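Local coordinates for imidazolonepropionase (Unidentified, PDB 2Q09), which catalyses the hydrolytic opening of the imidazolone ring of imidazolone-5-propanoate to give N-formimidoyl-L-glutamate, the third step of histidine degradation, at residues 7-12 against 57-62; 18-23 against 366-371; 171-176 against 197-202. All blocks are in the same frame, centred on the assembly; numbering follows the deposited sequence.

Contact 1. Residues 7-12 against 57-62; sequences RVWLNV and QDMKGK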
ATOM      1  N   ARG A   7      13.260  22.129  14.426  1.00 46.76           N
ATOM      2  CA  ARG A   7      13.150  21.036  15.379  1.00 44.82           C
ATOM      3  C   ARG A   7      14.341  20.095  15.284  1.00 42.48           C
ATOM      4  O   ARG A   7      14.882  19.873  14.207  1.00 41.67           O
ATOM      5  CB  ARG A   7      11.845  20.276  15.113  1.00 46.70           C
ATOM      6  CG  ARG A   7      10.696  21.193  14.666  1.00 49.35           C
ATOM      7  CD  ARG A   7       9.362  20.467  14.537  1.00 50.90           C
ATOM      8  NE  ARG A   7       8.268  21.392  14.254  1.00 52.89           N
ATOM      9  CZ  ARG A   7       8.108  22.046  13.106  1.00 54.22           C
ATOM     10  NH1 ARG A   7       8.971  21.875  12.120  1.00 54.43           N
ATOM     11  NH2 ARG A   7       7.089  22.876  12.953  1.00 54.93           N
ATOM     12  N   VAL A   8      14.754  19.550  16.425  1.00 40.07           N
ATOM     13  CA  VAL A   8      15.889  18.634  16.451  1.00 38.40           C
ATOM     14  C   VAL A   8      15.685  17.482  17.428  1.00 37.10           C
ATOM     15  O   VAL A   8      15.259  17.678  18.566  1.00 36.61           O
ATOM     16  CB  VAL A   8      17.208  19.359  16.834  1.00 38.49           C
ATOM     17  CG1 VAL A   8      18.330  18.335  17.020  1.00 37.92           C
ATOM     18  CG2 VAL A   8      17.590  20.354  15.760  1.00 37.46           C
ATOM     19  N   TRP A   9      15.976  16.279  16.950  1.00 35.63           N
ATOM     20  CA  TRP A   9      15.872  15.068  17.746  1.00 35.31           C
ATOM     21  C   TRP A   9      17.296  14.635  18.061  1.00 34.50           C
ATOM     22  O   TRP A   9      18.042  14.234  17.168  1.00 34.21           O
ATOM     23  CB  TRP A   9      15.143  13.972  16.958  1.00 35.21           C
ATOM     24  CG  TRP A   9      13.667  14.143  16.965  1.00 34.36           C
ATOM     25  CD1 TRP A   9      12.772  13.498  17.766  1.00 34.09           C
ATOM     26  CD2 TRP A   9      12.912  15.075  16.187  1.00 33.98           C
ATOM     27  NE1 TRP A   9      11.505  13.976  17.543  1.00 33.87           N
ATOM     28  CE2 TRP A   9      11.562  14.951  16.577  1.00 33.39           C
ATOM     29  CE3 TRP A   9      13.244  16.015  15.202  1.00 34.42           C
ATOM     30  CZ2 TRP A   9      10.543  15.722  16.014  1.00 34.38           C
ATOM     31  CZ3 TRP A   9      12.227  16.784  14.641  1.00 34.33           C
ATOM     32  CH2 TRP A   9      10.899  16.634  15.053  1.00 33.83           C
ATOM     33  N   LEU A  10      17.676  14.733  19.328  1.00 34.21           N
ATOM     34  CA  LEU A  10      19.022  14.358  19.741  1.00 33.50           C
ATOM     35  C   LEU A  10      19.131  12.893  20.140  1.00 33.86           C
ATOM     36  O   LEU A  10      18.164  12.279  20.593  1.00 33.20           O
ATOM     37  CB  LEU A  10      19.475  15.228  20.917  1.00 33.96           C
ATOM     38  CG  LEU A  10      19.672  16.726  20.669  1.00 33.96           C
ATOM     39  CD1 LEU A  10      19.919  17.430  21.993  1.00 35.37           C
ATOM     40  CD2 LEU A  10      20.841  16.945  19.715  1.00 33.69           C
ATOM     41  N   ASN A  11      20.333  12.353  19.975  1.00 32.80           N
ATOM     42  CA  ASN A  11      20.638  10.978  20.323  1.00 32.32           C
ATOM     43  C   ASN A  11      19.687   9.922  19.771  1.00 30.27           C
ATOM     44  O   ASN A  11      19.106   9.150  20.528  1.00 29.07           O
ATOM     45  CB  ASN A  11      20.732  10.839  21.845  1.00 33.12           C
ATOM     46  CG  ASN A  11      21.826  11.710  22.437  1.00 37.83           C
ATOM     47  OD1 ASN A  11      22.975  11.654  22.006  1.00 38.28           O
ATOM     48  ND2 ASN A  11      21.474  12.522  23.427  1.00 38.48           N
ATOM     49  N   VAL A  12      19.524   9.899  18.457  1.00 30.26           N
ATOM     50  CA  VAL A  12      18.685   8.887  17.829  1.00 29.84           C
ATOM     51  C   VAL A  12      19.615   7.884  17.152  1.00 28.89           C
ATOM     52  O   VAL A  12      20.645   8.268  16.599  1.00 27.95           O
ATOM     53  CB  VAL A  12      17.750   9.480  16.751  1.00 30.35           C
ATOM     54  CG1 VAL A  12      16.690  10.354  17.399  1.00 31.23           C
ATOM     55  CG2 VAL A  12      18.550  10.258  15.734  1.00 32.15           C
ATOM     56  N   GLN A  57      14.686  17.776  21.467  1.00 42.06           N
ATOM     57  CA  GLN A  57      14.323  16.563  22.183  1.00 41.57           C
ATOM     58  C   GLN A  57      15.366  15.455  22.181  1.00 40.99           C
ATOM     59  O   GLN A  57      15.793  14.989  21.133  1.00 41.14           O
ATOM     60  CB  GLN A  57      13.000  16.035  21.636  1.00 43.18           C
ATOM     61  CG  GLN A  57      11.873  17.035  21.759  1.00 45.78           C
ATOM     62  CD  GLN A  57      10.530  16.422  21.453  1.00 48.13           C
ATOM     63  OE1 GLN A  57      10.189  16.188  20.296  1.00 50.07           O
ATOM     64  NE2 GLN A  57       9.761  16.141  22.496  1.00 49.23           N
ATOM     65  N   ASP A  58      15.760  15.034  23.380  1.00 40.08           N
ATOM     66  CA  ASP A  58      16.759  13.981  23.561  1.00 38.77           C
ATOM     67  C   ASP A  58      16.092  12.610  23.580  1.00 36.60           C
ATOM     68  O   ASP A  58      15.428  12.257  24.544  1.00 35.44           O
ATOM     69  CB  ASP A  58      17.499  14.199  24.884  1.00 40.30           C
ATOM     70  CG  ASP A  58      18.633  13.220  25.088  1.00 42.71           C
ATOM     71  OD1 ASP A  58      18.793  12.300  24.266  1.00 41.73           O
ATOM     72  OD2 ASP A  58      19.368  13.372  26.084  1.00 44.96           O
HETATM   73  N   MSE A  59      16.272  11.834  22.519  1.00 35.31           N
HETATM   74  CA  MSE A  59      15.655  10.511  22.455  1.00 33.61           C
HETATM   75  C   MSE A  59      16.441   9.457  23.225  1.00 33.46           C
HETATM   76  O   MSE A  59      16.026   8.302  23.320  1.00 31.66           O
HETATM   77  CB  MSE A  59      15.481  10.093  20.998  1.00 34.37           C
HETATM   78  CG  MSE A  59      14.491  10.964  20.238  1.00 35.78           C
HETATM   79 SE   MSE A  59      12.725  11.008  21.073  1.00 41.98          SE
HETATM   80  CE  MSE A  59      12.896  12.737  21.920  1.00 31.59           C
ATOM     81  N   LYS A  60      17.583   9.861  23.775  1.00 32.20           N
ATOM     82  CA  LYS A  60      18.424   8.973  24.569  1.00 31.75           C
ATOM     83  C   LYS A  60      18.822   7.661  23.893  1.00 30.35           C
ATOM     84  O   LYS A  60      18.836   6.603  24.533  1.00 29.90           O
ATOM     85  CB  LYS A  60      17.734   8.662  25.899  1.00 33.61           C
ATOM     86  CG  LYS A  60      17.298   9.898  26.686  1.00 37.65           C
ATOM     87  CD  LYS A  60      16.937   9.508  28.115  1.00 40.79           C
ATOM     88  CE  LYS A  60      16.381  10.666  28.928  1.00 43.87           C
ATOM     89  NZ  LYS A  60      14.951  10.953  28.611  1.00 46.25           N
ATOM     90  N   GLY A  61      19.148   7.725  22.608  1.00 29.08           N
ATOM     91  CA  GLY A  61      19.571   6.530  21.902  1.00 28.33           C
ATOM     92  C   GLY A  61      18.499   5.655  21.275  1.00 28.66           C
ATOM     93  O   GLY A  61      18.838   4.649  20.653  1.00 27.45           O
ATOM     94  N   LYS A  62      17.226   6.025  21.420  1.00 27.39           N
ATOM     95  CA  LYS A  62      16.139   5.222  20.845  1.00 26.33           C
ATOM     96  C   LYS A  62      16.297   5.078  19.338  1.00 24.38           C
ATOM     97  O   LYS A  62      16.741   5.992  18.642  1.00 22.78           O
ATOM     98  CB  LYS A  62      14.762   5.850  21.088  1.00 28.19           C
ATOM     99  CG  LYS A  62      14.432   6.264  22.503  1.00 32.69           C
ATOM    100  CD  LYS A  62      14.036   5.114  23.401  1.00 35.15           C
ATOM    101  CE  LYS A  62      13.167   5.639  24.547  1.00 36.26           C
ATOM    102  NZ  LYS A  62      13.763   6.823  25.211  1.00 35.91           N
TER
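At one margin of a small mixed sheet, W9 and L10 of strand 7-10 run parallel to Q57 and D58 of the outermost strand 57-58. The backbone is joined by Q57 N to V8 O (3.0 Å), L10 N to Q57 O and M59 N to L10 O; beyond the strands, G61 N adds a bond to N11 O. W9 and Q57 project from one face of the sheet, L10 and D58 from the other. On the L10 side, N11 ND2 gives a nearly straight bond to D58 OD1 (2.8 Å, 171° at the hydrogen), the carboxylate oxygen lying in the plane of the N11 amide. D58 CG stands anti to its own backbone N (chi1 -175°), and OD1 also accepts from K60 N at 2.8 Å, forming an Asx turn. These two donors come to OD1 from opposite faces of the carboxylate, gripping it from above and below. An alanine at D58 would probably leave N11 ND2 and K60 N without this shared acceptor and set the N11 amide free to turn. On the W9 side, the selenomethionine M59 lies beside the indole: its CG sits in the ring plane, 3.9 Å from W9 CD1, and its SE is 5.2 Å from the centre of the five-membered ring, a Met-aromatic contact at the edge. V12 CG1 packs on the same M59 CG at 3.6 Å. Residues M59 to K62 make a type I' turn, and at G61 a side chain would jam against the preceding carbonyl oxygen. Just past the end of strand 7-10, N11 and V12 both face H30 of strand 30-35. The corner there is a G1 beta bulge, beside a parallel edge pairing finished by an Asx turn.

Contact 2. Residues 18-23 against 366-371; sequences RSDLAD and QLRVGM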
ATOM      1  N   ARG A  18      18.877   3.449   3.935  1.00 25.87           N
ATOM      2  CA  ARG A  18      19.422   4.084   2.736  1.00 28.13           C
ATOM      3  C   ARG A  18      19.669   3.036   1.651  1.00 28.16           C
ATOM      4  O   ARG A  18      20.169   1.947   1.928  1.00 27.66           O
ATOM      5  CB  ARG A  18      20.737   4.808   3.045  1.00 29.75           C
ATOM      6  CG  ARG A  18      20.597   6.086   3.849  1.00 34.31           C
ATOM      7  CD  ARG A  18      21.951   6.778   3.990  1.00 37.23           C
ATOM      8  NE  ARG A  18      22.484   7.167   2.688  1.00 41.66           N
ATOM      9  CZ  ARG A  18      23.718   7.609   2.483  1.00 46.11           C
ATOM     10  NH1 ARG A  18      24.564   7.720   3.491  1.00 46.12           N
ATOM     11  NH2 ARG A  18      24.104   7.941   1.263  1.00 48.66           N
ATOM     12  N   SER A  19      19.327   3.374   0.413  1.00 26.84           N
ATOM     13  CA  SER A  19      19.502   2.459  -0.712  1.00 28.90           C
ATOM     14  C   SER A  19      20.957   2.063  -0.968  1.00 29.67           C
ATOM     15  O   SER A  19      21.228   1.013  -1.540  1.00 29.44           O
ATOM     16  CB  SER A  19      18.930   3.083  -1.986  1.00 28.62           C
ATOM     17  OG  SER A  19      19.569   4.317  -2.266  1.00 27.55           O
ATOM     18  N   ASP A  20      21.893   2.896  -0.533  1.00 31.25           N
ATOM     19  CA  ASP A  20      23.303   2.612  -0.761  1.00 32.20           C
ATOM     20  C   ASP A  20      23.994   2.009   0.453  1.00 31.72           C
ATOM     21  O   ASP A  20      25.210   1.802   0.435  1.00 32.12           O
ATOM     22  CB  ASP A  20      24.022   3.891  -1.184  1.00 34.67           C
ATOM     23  CG  ASP A  20      24.151   4.886  -0.052  1.00 37.00           C
ATOM     24  OD1 ASP A  20      23.245   4.949   0.807  1.00 37.58           O
ATOM     25  OD2 ASP A  20      25.159   5.615  -0.023  1.00 38.80           O
ATOM     26  N   LEU A  21      23.227   1.731   1.505  1.00 30.47           N
ATOM     27  CA  LEU A  21      23.787   1.136   2.713  1.00 28.00           C
ATOM     28  C   LEU A  21      23.250  -0.272   2.929  1.00 28.78           C
ATOM     29  O   LEU A  21      22.074  -0.541   2.678  1.00 28.45           O
ATOM     30  CB  LEU A  21      23.483   2.004   3.938  1.00 27.34           C
ATOM     31  CG  LEU A  21      24.169   3.374   3.972  1.00 26.74           C
ATOM     32  CD1 LEU A  21      23.886   4.059   5.295  1.00 25.98           C
ATOM     33  CD2 LEU A  21      25.674   3.195   3.785  1.00 28.77           C
ATOM     34  N   ALA A  22      24.112  -1.160   3.410  1.00 26.91           N
ATOM     35  CA  ALA A  22      23.735  -2.548   3.646  1.00 27.47           C
ATOM     36  C   ALA A  22      22.678  -2.725   4.733  1.00 26.58           C
ATOM     37  O   ALA A  22      22.557  -1.909   5.648  1.00 24.99           O
ATOM     38  CB  ALA A  22      24.967  -3.369   3.994  1.00 26.30           C
ATOM     39  N   ASP A  23      21.919  -3.809   4.607  1.00 25.82           N
ATOM     40  CA  ASP A  23      20.874  -4.151   5.559  1.00 26.29           C
ATOM     41  C   ASP A  23      19.929  -2.991   5.880  1.00 22.97           C
ATOM     42  O   ASP A  23      19.239  -2.479   4.993  1.00 25.48           O
ATOM     43  CB  ASP A  23      21.504  -4.697   6.844  1.00 28.59           C
ATOM     44  CG  ASP A  23      22.459  -5.849   6.576  1.00 34.83           C
ATOM     45  OD1 ASP A  23      22.115  -6.736   5.772  1.00 36.99           O
ATOM     46  OD2 ASP A  23      23.554  -5.871   7.173  1.00 38.67           O
ATOM     47  N   GLN A 366      13.410   6.779   3.250  1.00 24.58           N
ATOM     48  CA  GLN A 366      14.792   6.739   3.729  1.00 25.70           C
ATOM     49  C   GLN A 366      15.100   7.941   4.610  1.00 24.34           C
ATOM     50  O   GLN A 366      14.521   9.011   4.437  1.00 24.94           O
ATOM     51  CB  GLN A 366      15.764   6.746   2.552  1.00 25.33           C
ATOM     52  CG  GLN A 366      15.539   5.651   1.527  1.00 24.88           C
ATOM     53  CD  GLN A 366      16.489   5.770   0.356  1.00 24.56           C
ATOM     54  OE1 GLN A 366      17.711   5.757   0.530  1.00 26.10           O
ATOM     55  NE2 GLN A 366      15.937   5.894  -0.845  1.00 23.83           N
ATOM     56  N   LEU A 367      16.013   7.762   5.559  1.00 25.08           N
ATOM     57  CA  LEU A 367      16.404   8.860   6.430  1.00 25.39           C
ATOM     58  C   LEU A 367      17.612   9.522   5.774  1.00 26.92           C
ATOM     59  O   LEU A 367      18.764   9.257   6.125  1.00 25.68           O
ATOM     60  CB  LEU A 367      16.762   8.359   7.839  1.00 23.55           C
ATOM     61  CG  LEU A 367      15.664   7.647   8.645  1.00 23.32           C
ATOM     62  CD1 LEU A 367      16.156   7.455  10.076  1.00 22.27           C
ATOM     63  CD2 LEU A 367      14.379   8.460   8.651  1.00 22.55           C
ATOM     64  N   ARG A 368      17.330  10.358   4.780  1.00 27.91           N
ATOM     65  CA  ARG A 368      18.361  11.089   4.058  1.00 30.04           C
ATOM     66  C   ARG A 368      18.050  12.573   4.069  1.00 30.19           C
ATOM     67  O   ARG A 368      16.891  12.978   4.030  1.00 28.93           O
ATOM     68  CB  ARG A 368      18.406  10.683   2.594  1.00 31.15           C
ATOM     69  CG  ARG A 368      18.781   9.271   2.275  1.00 34.02           C
ATOM     70  CD  ARG A 368      19.075   9.229   0.792  1.00 36.39           C
ATOM     71  NE  ARG A 368      19.425   7.905   0.309  1.00 38.26           N
ATOM     72  CZ  ARG A 368      20.342   7.683  -0.623  1.00 39.49           C
ATOM     73  NH1 ARG A 368      20.999   8.706  -1.155  1.00 41.08           N
ATOM     74  NH2 ARG A 368      20.599   6.451  -1.027  1.00 39.57           N
ATOM     75  N   VAL A 369      19.097  13.387   4.075  1.00 30.57           N
ATOM     76  CA  VAL A 369      18.916  14.829   4.037  1.00 30.98           C
ATOM     77  C   VAL A 369      18.221  15.184   2.733  1.00 29.62           C
ATOM     78  O   VAL A 369      18.558  14.661   1.680  1.00 30.37           O
ATOM     79  CB  VAL A 369      20.276  15.554   4.123  1.00 31.86           C
ATOM     80  CG1 VAL A 369      20.172  16.955   3.528  1.00 34.47           C
ATOM     81  CG2 VAL A 369      20.711  15.631   5.571  1.00 31.69           C
ATOM     82  N   GLY A 370      17.229  16.060   2.812  1.00 30.64           N
ATOM     83  CA  GLY A 370      16.507  16.458   1.617  1.00 30.76           C
ATOM     84  C   GLY A 370      15.161  15.774   1.428  1.00 31.64           C
ATOM     85  O   GLY A 370      14.297  16.286   0.714  1.00 30.41           O
HETATM   86  N   MSE A 371      14.968  14.616   2.054  1.00 30.58           N
HETATM   87  CA  MSE A 371      13.694  13.908   1.928  1.00 30.71           C
HETATM   88  C   MSE A 371      12.716  14.356   3.011  1.00 28.25           C
HETATM   89  O   MSE A 371      13.122  14.965   4.000  1.00 28.31           O
HETATM   90  CB  MSE A 371      13.919  12.396   1.992  1.00 31.80           C
HETATM   91  CG  MSE A 371      14.687  11.876   0.790  1.00 35.73           C
HETATM   92 SE   MSE A 371      14.754   9.939   0.720  1.00 39.97          SE
HETATM   93  CE  MSE A 371      13.150   9.621  -0.268  1.00 39.91           C
TER
HETATM   94  O   HOH W   1      17.490   6.021  -3.361  1.00 42.05           O
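S19 N and R368 NE meet at one oxygen, Q366 OE1. S19 N donates to it at 2.9 Å across the contact, while R368 NE reaches it at 2.8 Å from within its own loop. Both donors stand well out of the plane of the Q366 amide, on opposite faces, so OE1 is held between them. The other end of that amide is tied as well: Q366 NE2 donates to a water at 3.0 Å, and the same water lies 2.9 Å from S19 OG. Over the guanidinium of R368 comes R18, whose chain bends at chi3 (62°) to bring NE above the centre of that group, 3.9 Å from R368 NE. The R18 guanidinium approaches with its edge, the two planes being 79° apart. D20 sits by both cations. Its OD2 is 2.9 Å from R18 NH2, and its OD1 makes a longer ionic contact of 3.6 Å with R368 NH2; in each case the oxygen is well out of the guanidinium plane, with no N-H aimed at it. Behind this first shell, a type I turn from R18 to L21, closed by L21 N to R18 O, carries S19 and D20, and a type II turn from R368 to M371 begins at the second arginine. R352 of helix 352-357 touches both S19 and Q366, and L367 is bonded through its backbone to T16. Bringing two arginines this close should cost electrostatic energy, which the carboxylate of D20, shared through charge rather than directed bonds, probably offsets, while the amide oxygen of Q366 probably helps to hold R368 NE in place.

Contact 3. Residues 171-176 against 197-202; sequences TTLLAA and EIIPAA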
ATOM      1  N   THR A 171      -4.238   8.010  -3.567  1.00 22.19           N
ATOM      2  CA  THR A 171      -5.463   7.388  -4.048  1.00 22.23           C
ATOM      3  C   THR A 171      -5.248   6.637  -5.345  1.00 22.98           C
ATOM      4  O   THR A 171      -4.422   7.027  -6.170  1.00 21.99           O
ATOM      5  CB  THR A 171      -6.568   8.435  -4.270  1.00 22.63           C
ATOM      6  OG1 THR A 171      -6.118   9.402  -5.228  1.00 23.18           O
ATOM      7  CG2 THR A 171      -6.901   9.139  -2.956  1.00 21.43           C
ATOM      8  N   THR A 172      -6.016   5.573  -5.531  1.00 21.63           N
ATOM      9  CA  THR A 172      -5.901   4.774  -6.731  1.00 23.24           C
ATOM     10  C   THR A 172      -7.279   4.383  -7.242  1.00 23.95           C
ATOM     11  O   THR A 172      -8.084   3.803  -6.508  1.00 23.45           O
ATOM     12  CB  THR A 172      -5.077   3.502  -6.467  1.00 23.87           C
ATOM     13  OG1 THR A 172      -3.757   3.865  -6.032  1.00 25.03           O
ATOM     14  CG2 THR A 172      -4.959   2.677  -7.737  1.00 24.92           C
ATOM     15  N   LEU A 173      -7.547   4.707  -8.501  1.00 23.61           N
ATOM     16  CA  LEU A 173      -8.822   4.380  -9.118  1.00 23.76           C
ATOM     17  C   LEU A 173      -8.820   2.919  -9.555  1.00 24.30           C
ATOM     18  O   LEU A 173      -8.058   2.533 -10.440  1.00 23.53           O
ATOM     19  CB  LEU A 173      -9.062   5.266 -10.339  1.00 23.08           C
ATOM     20  CG  LEU A 173     -10.368   4.990 -11.080  1.00 24.29           C
ATOM     21  CD1 LEU A 173     -11.539   5.411 -10.211  1.00 23.28           C
ATOM     22  CD2 LEU A 173     -10.387   5.762 -12.401  1.00 27.06           C
ATOM     23  N   LEU A 174      -9.675   2.113  -8.933  1.00 24.86           N
ATOM     24  CA  LEU A 174      -9.758   0.699  -9.271  1.00 26.62           C
ATOM     25  C   LEU A 174     -11.166   0.345  -9.742  1.00 27.32           C
ATOM     26  O   LEU A 174     -11.796  -0.573  -9.217  1.00 28.21           O
ATOM     27  CB  LEU A 174      -9.389  -0.150  -8.052  1.00 25.68           C
ATOM     28  CG  LEU A 174      -9.368  -1.674  -8.221  1.00 25.26           C
ATOM     29  CD1 LEU A 174      -8.269  -2.077  -9.194  1.00 26.11           C
ATOM     30  CD2 LEU A 174      -9.136  -2.332  -6.866  1.00 27.09           C
ATOM     31  N   ALA A 175     -11.668   1.087 -10.725  1.00 28.32           N
ATOM     32  CA  ALA A 175     -13.004   0.837 -11.258  1.00 28.76           C
ATOM     33  C   ALA A 175     -13.023  -0.504 -11.983  1.00 30.33           C
ATOM     34  O   ALA A 175     -14.064  -1.155 -12.082  1.00 30.56           O
ATOM     35  CB  ALA A 175     -13.411   1.963 -12.208  1.00 28.19           C
ATOM     36  N   ALA A 176     -11.864  -0.916 -12.487  1.00 31.07           N
ATOM     37  CA  ALA A 176     -11.749  -2.191 -13.194  1.00 32.69           C
ATOM     38  C   ALA A 176     -11.424  -3.326 -12.217  1.00 33.94           C
ATOM     39  O   ALA A 176     -10.546  -4.146 -12.463  1.00 34.35           O
ATOM     40  CB  ALA A 176     -10.672  -2.098 -14.276  1.00 30.91           C
ATOM     41  N   GLU A 197     -15.321   8.096 -19.301  1.00 30.02           N
ATOM     42  CA  GLU A 197     -16.046   8.889 -18.324  1.00 28.22           C
ATOM     43  C   GLU A 197     -15.436   8.936 -16.931  1.00 26.51           C
ATOM     44  O   GLU A 197     -15.146  10.012 -16.411  1.00 26.36           O
ATOM     45  CB  GLU A 197     -17.485   8.375 -18.246  1.00 27.53           C
ATOM     46  CG  GLU A 197     -18.238   8.528 -19.563  1.00 31.91           C
ATOM     47  CD  GLU A 197     -19.537   7.744 -19.613  1.00 33.85           C
ATOM     48  OE1 GLU A 197     -20.150   7.515 -18.552  1.00 35.22           O
ATOM     49  OE2 GLU A 197     -19.952   7.370 -20.729  1.00 34.98           O
ATOM     50  N   ILE A 198     -15.234   7.771 -16.324  1.00 25.51           N
ATOM     51  CA  ILE A 198     -14.695   7.734 -14.973  1.00 25.30           C
ATOM     52  C   ILE A 198     -13.277   8.290 -14.823  1.00 24.73           C
ATOM     53  O   ILE A 198     -13.039   9.164 -13.986  1.00 25.22           O
ATOM     54  CB  ILE A 198     -14.781   6.312 -14.402  1.00 22.77           C
ATOM     55  CG1 ILE A 198     -16.220   5.794 -14.582  1.00 24.19           C
ATOM     56  CG2 ILE A 198     -14.418   6.324 -12.914  1.00 22.40           C
ATOM     57  CD1 ILE A 198     -16.555   4.507 -13.827  1.00 21.52           C
ATOM     58  N   ILE A 199     -12.337   7.797 -15.618  1.00 25.22           N
ATOM     59  CA  ILE A 199     -10.974   8.306 -15.523  1.00 25.81           C
ATOM     60  C   ILE A 199     -10.958   9.821 -15.785  1.00 26.06           C
ATOM     61  O   ILE A 199     -10.360  10.582 -15.026  1.00 27.04           O
ATOM     62  CB  ILE A 199     -10.027   7.538 -16.488  1.00 26.67           C
ATOM     63  CG1 ILE A 199      -9.729   6.153 -15.898  1.00 27.37           C
ATOM     64  CG2 ILE A 199      -8.745   8.315 -16.713  1.00 26.98           C
ATOM     65  CD1 ILE A 199      -8.769   5.284 -16.733  1.00 26.80           C
ATOM     66  N   PRO A 200     -11.635  10.282 -16.850  1.00 27.20           N
ATOM     67  CA  PRO A 200     -11.644  11.727 -17.119  1.00 26.29           C
ATOM     68  C   PRO A 200     -12.225  12.554 -15.967  1.00 25.96           C
ATOM     69  O   PRO A 200     -11.668  13.590 -15.596  1.00 26.75           O
ATOM     70  CB  PRO A 200     -12.478  11.837 -18.393  1.00 26.63           C
ATOM     71  CG  PRO A 200     -12.086  10.589 -19.120  1.00 26.89           C
ATOM     72  CD  PRO A 200     -12.142   9.537 -18.018  1.00 25.85           C
ATOM     73  N   ALA A 201     -13.340  12.096 -15.398  1.00 24.65           N
ATOM     74  CA  ALA A 201     -13.969  12.825 -14.297  1.00 24.73           C
ATOM     75  C   ALA A 201     -13.084  12.807 -13.050  1.00 24.72           C
ATOM     76  O   ALA A 201     -12.974  13.804 -12.329  1.00 21.96           O
ATOM     77  CB  ALA A 201     -15.338  12.222 -13.973  1.00 23.64           C
ATOM     78  N   ALA A 202     -12.457  11.664 -12.800  1.00 25.04           N
ATOM     79  CA  ALA A 202     -11.589  11.521 -11.638  1.00 25.99           C
ATOM     80  C   ALA A 202     -10.380  12.438 -11.758  1.00 25.77           C
ATOM     81  O   ALA A 202      -9.990  13.092 -10.794  1.00 25.46           O
ATOM     82  CB  ALA A 202     -11.136  10.063 -11.490  1.00 26.32           C
TER
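L173, with the most surface buried here, drives its branched end into helix 197-202 and meets three residues there. Its CG stands anti to the backbone N (chi1 179°), and the two methyls divide the work: CD1 lies 4.1 Å from I198 CG2, while CD2 comes to 3.6 Å from I199 CG1 and only grazes A202 CB. I198 crosses L173 at about a right angle. Its CG2 takes the leucine, and its far methyl, CD1, reaches up the strand to A175 CB at 4.4 Å. A175, two residues beyond L173, thus gives a second and looser foothold on the helix. All of this is hydrocarbon against hydrocarbon. The axes of the two short segments run nearly antiparallel (163°), with a closest approach of 10.3 Å, and the helix is kinked at P200, whose N makes no bond to the turn before. Strand 168-176, helix 187-204 and strand 210-213 form a beta-alpha-beta unit of the amidohydrolase TIM barrel: L173 pairs through its backbone with A210 and D212, I194 of the same helix packs on A175, and L148 of helix 148-164 touches I198.

In the fold
Contact 3 is the buried one, hydrocarbon packing between a strand and a helix of the catalytic barrel, on the opposite side of the chain's centre from the other two. Contacts 1 and 2 are partly buried and rely largely on polar bonds, contact 1 adding apolar packing around a selenomethionine, with centres about 19 Å apart. Both tie the N-terminal part of the chain to later residues: contact 1 pairs two strands through backbone bonds, whereas contact 2 joins two loops mainly through side chains, charges and a water. They share no elements and do not touch, though their segments alternate. Contact 3, about 34 Å from contact 2 between centres, falls between 18-23 and 366-371 in sequence.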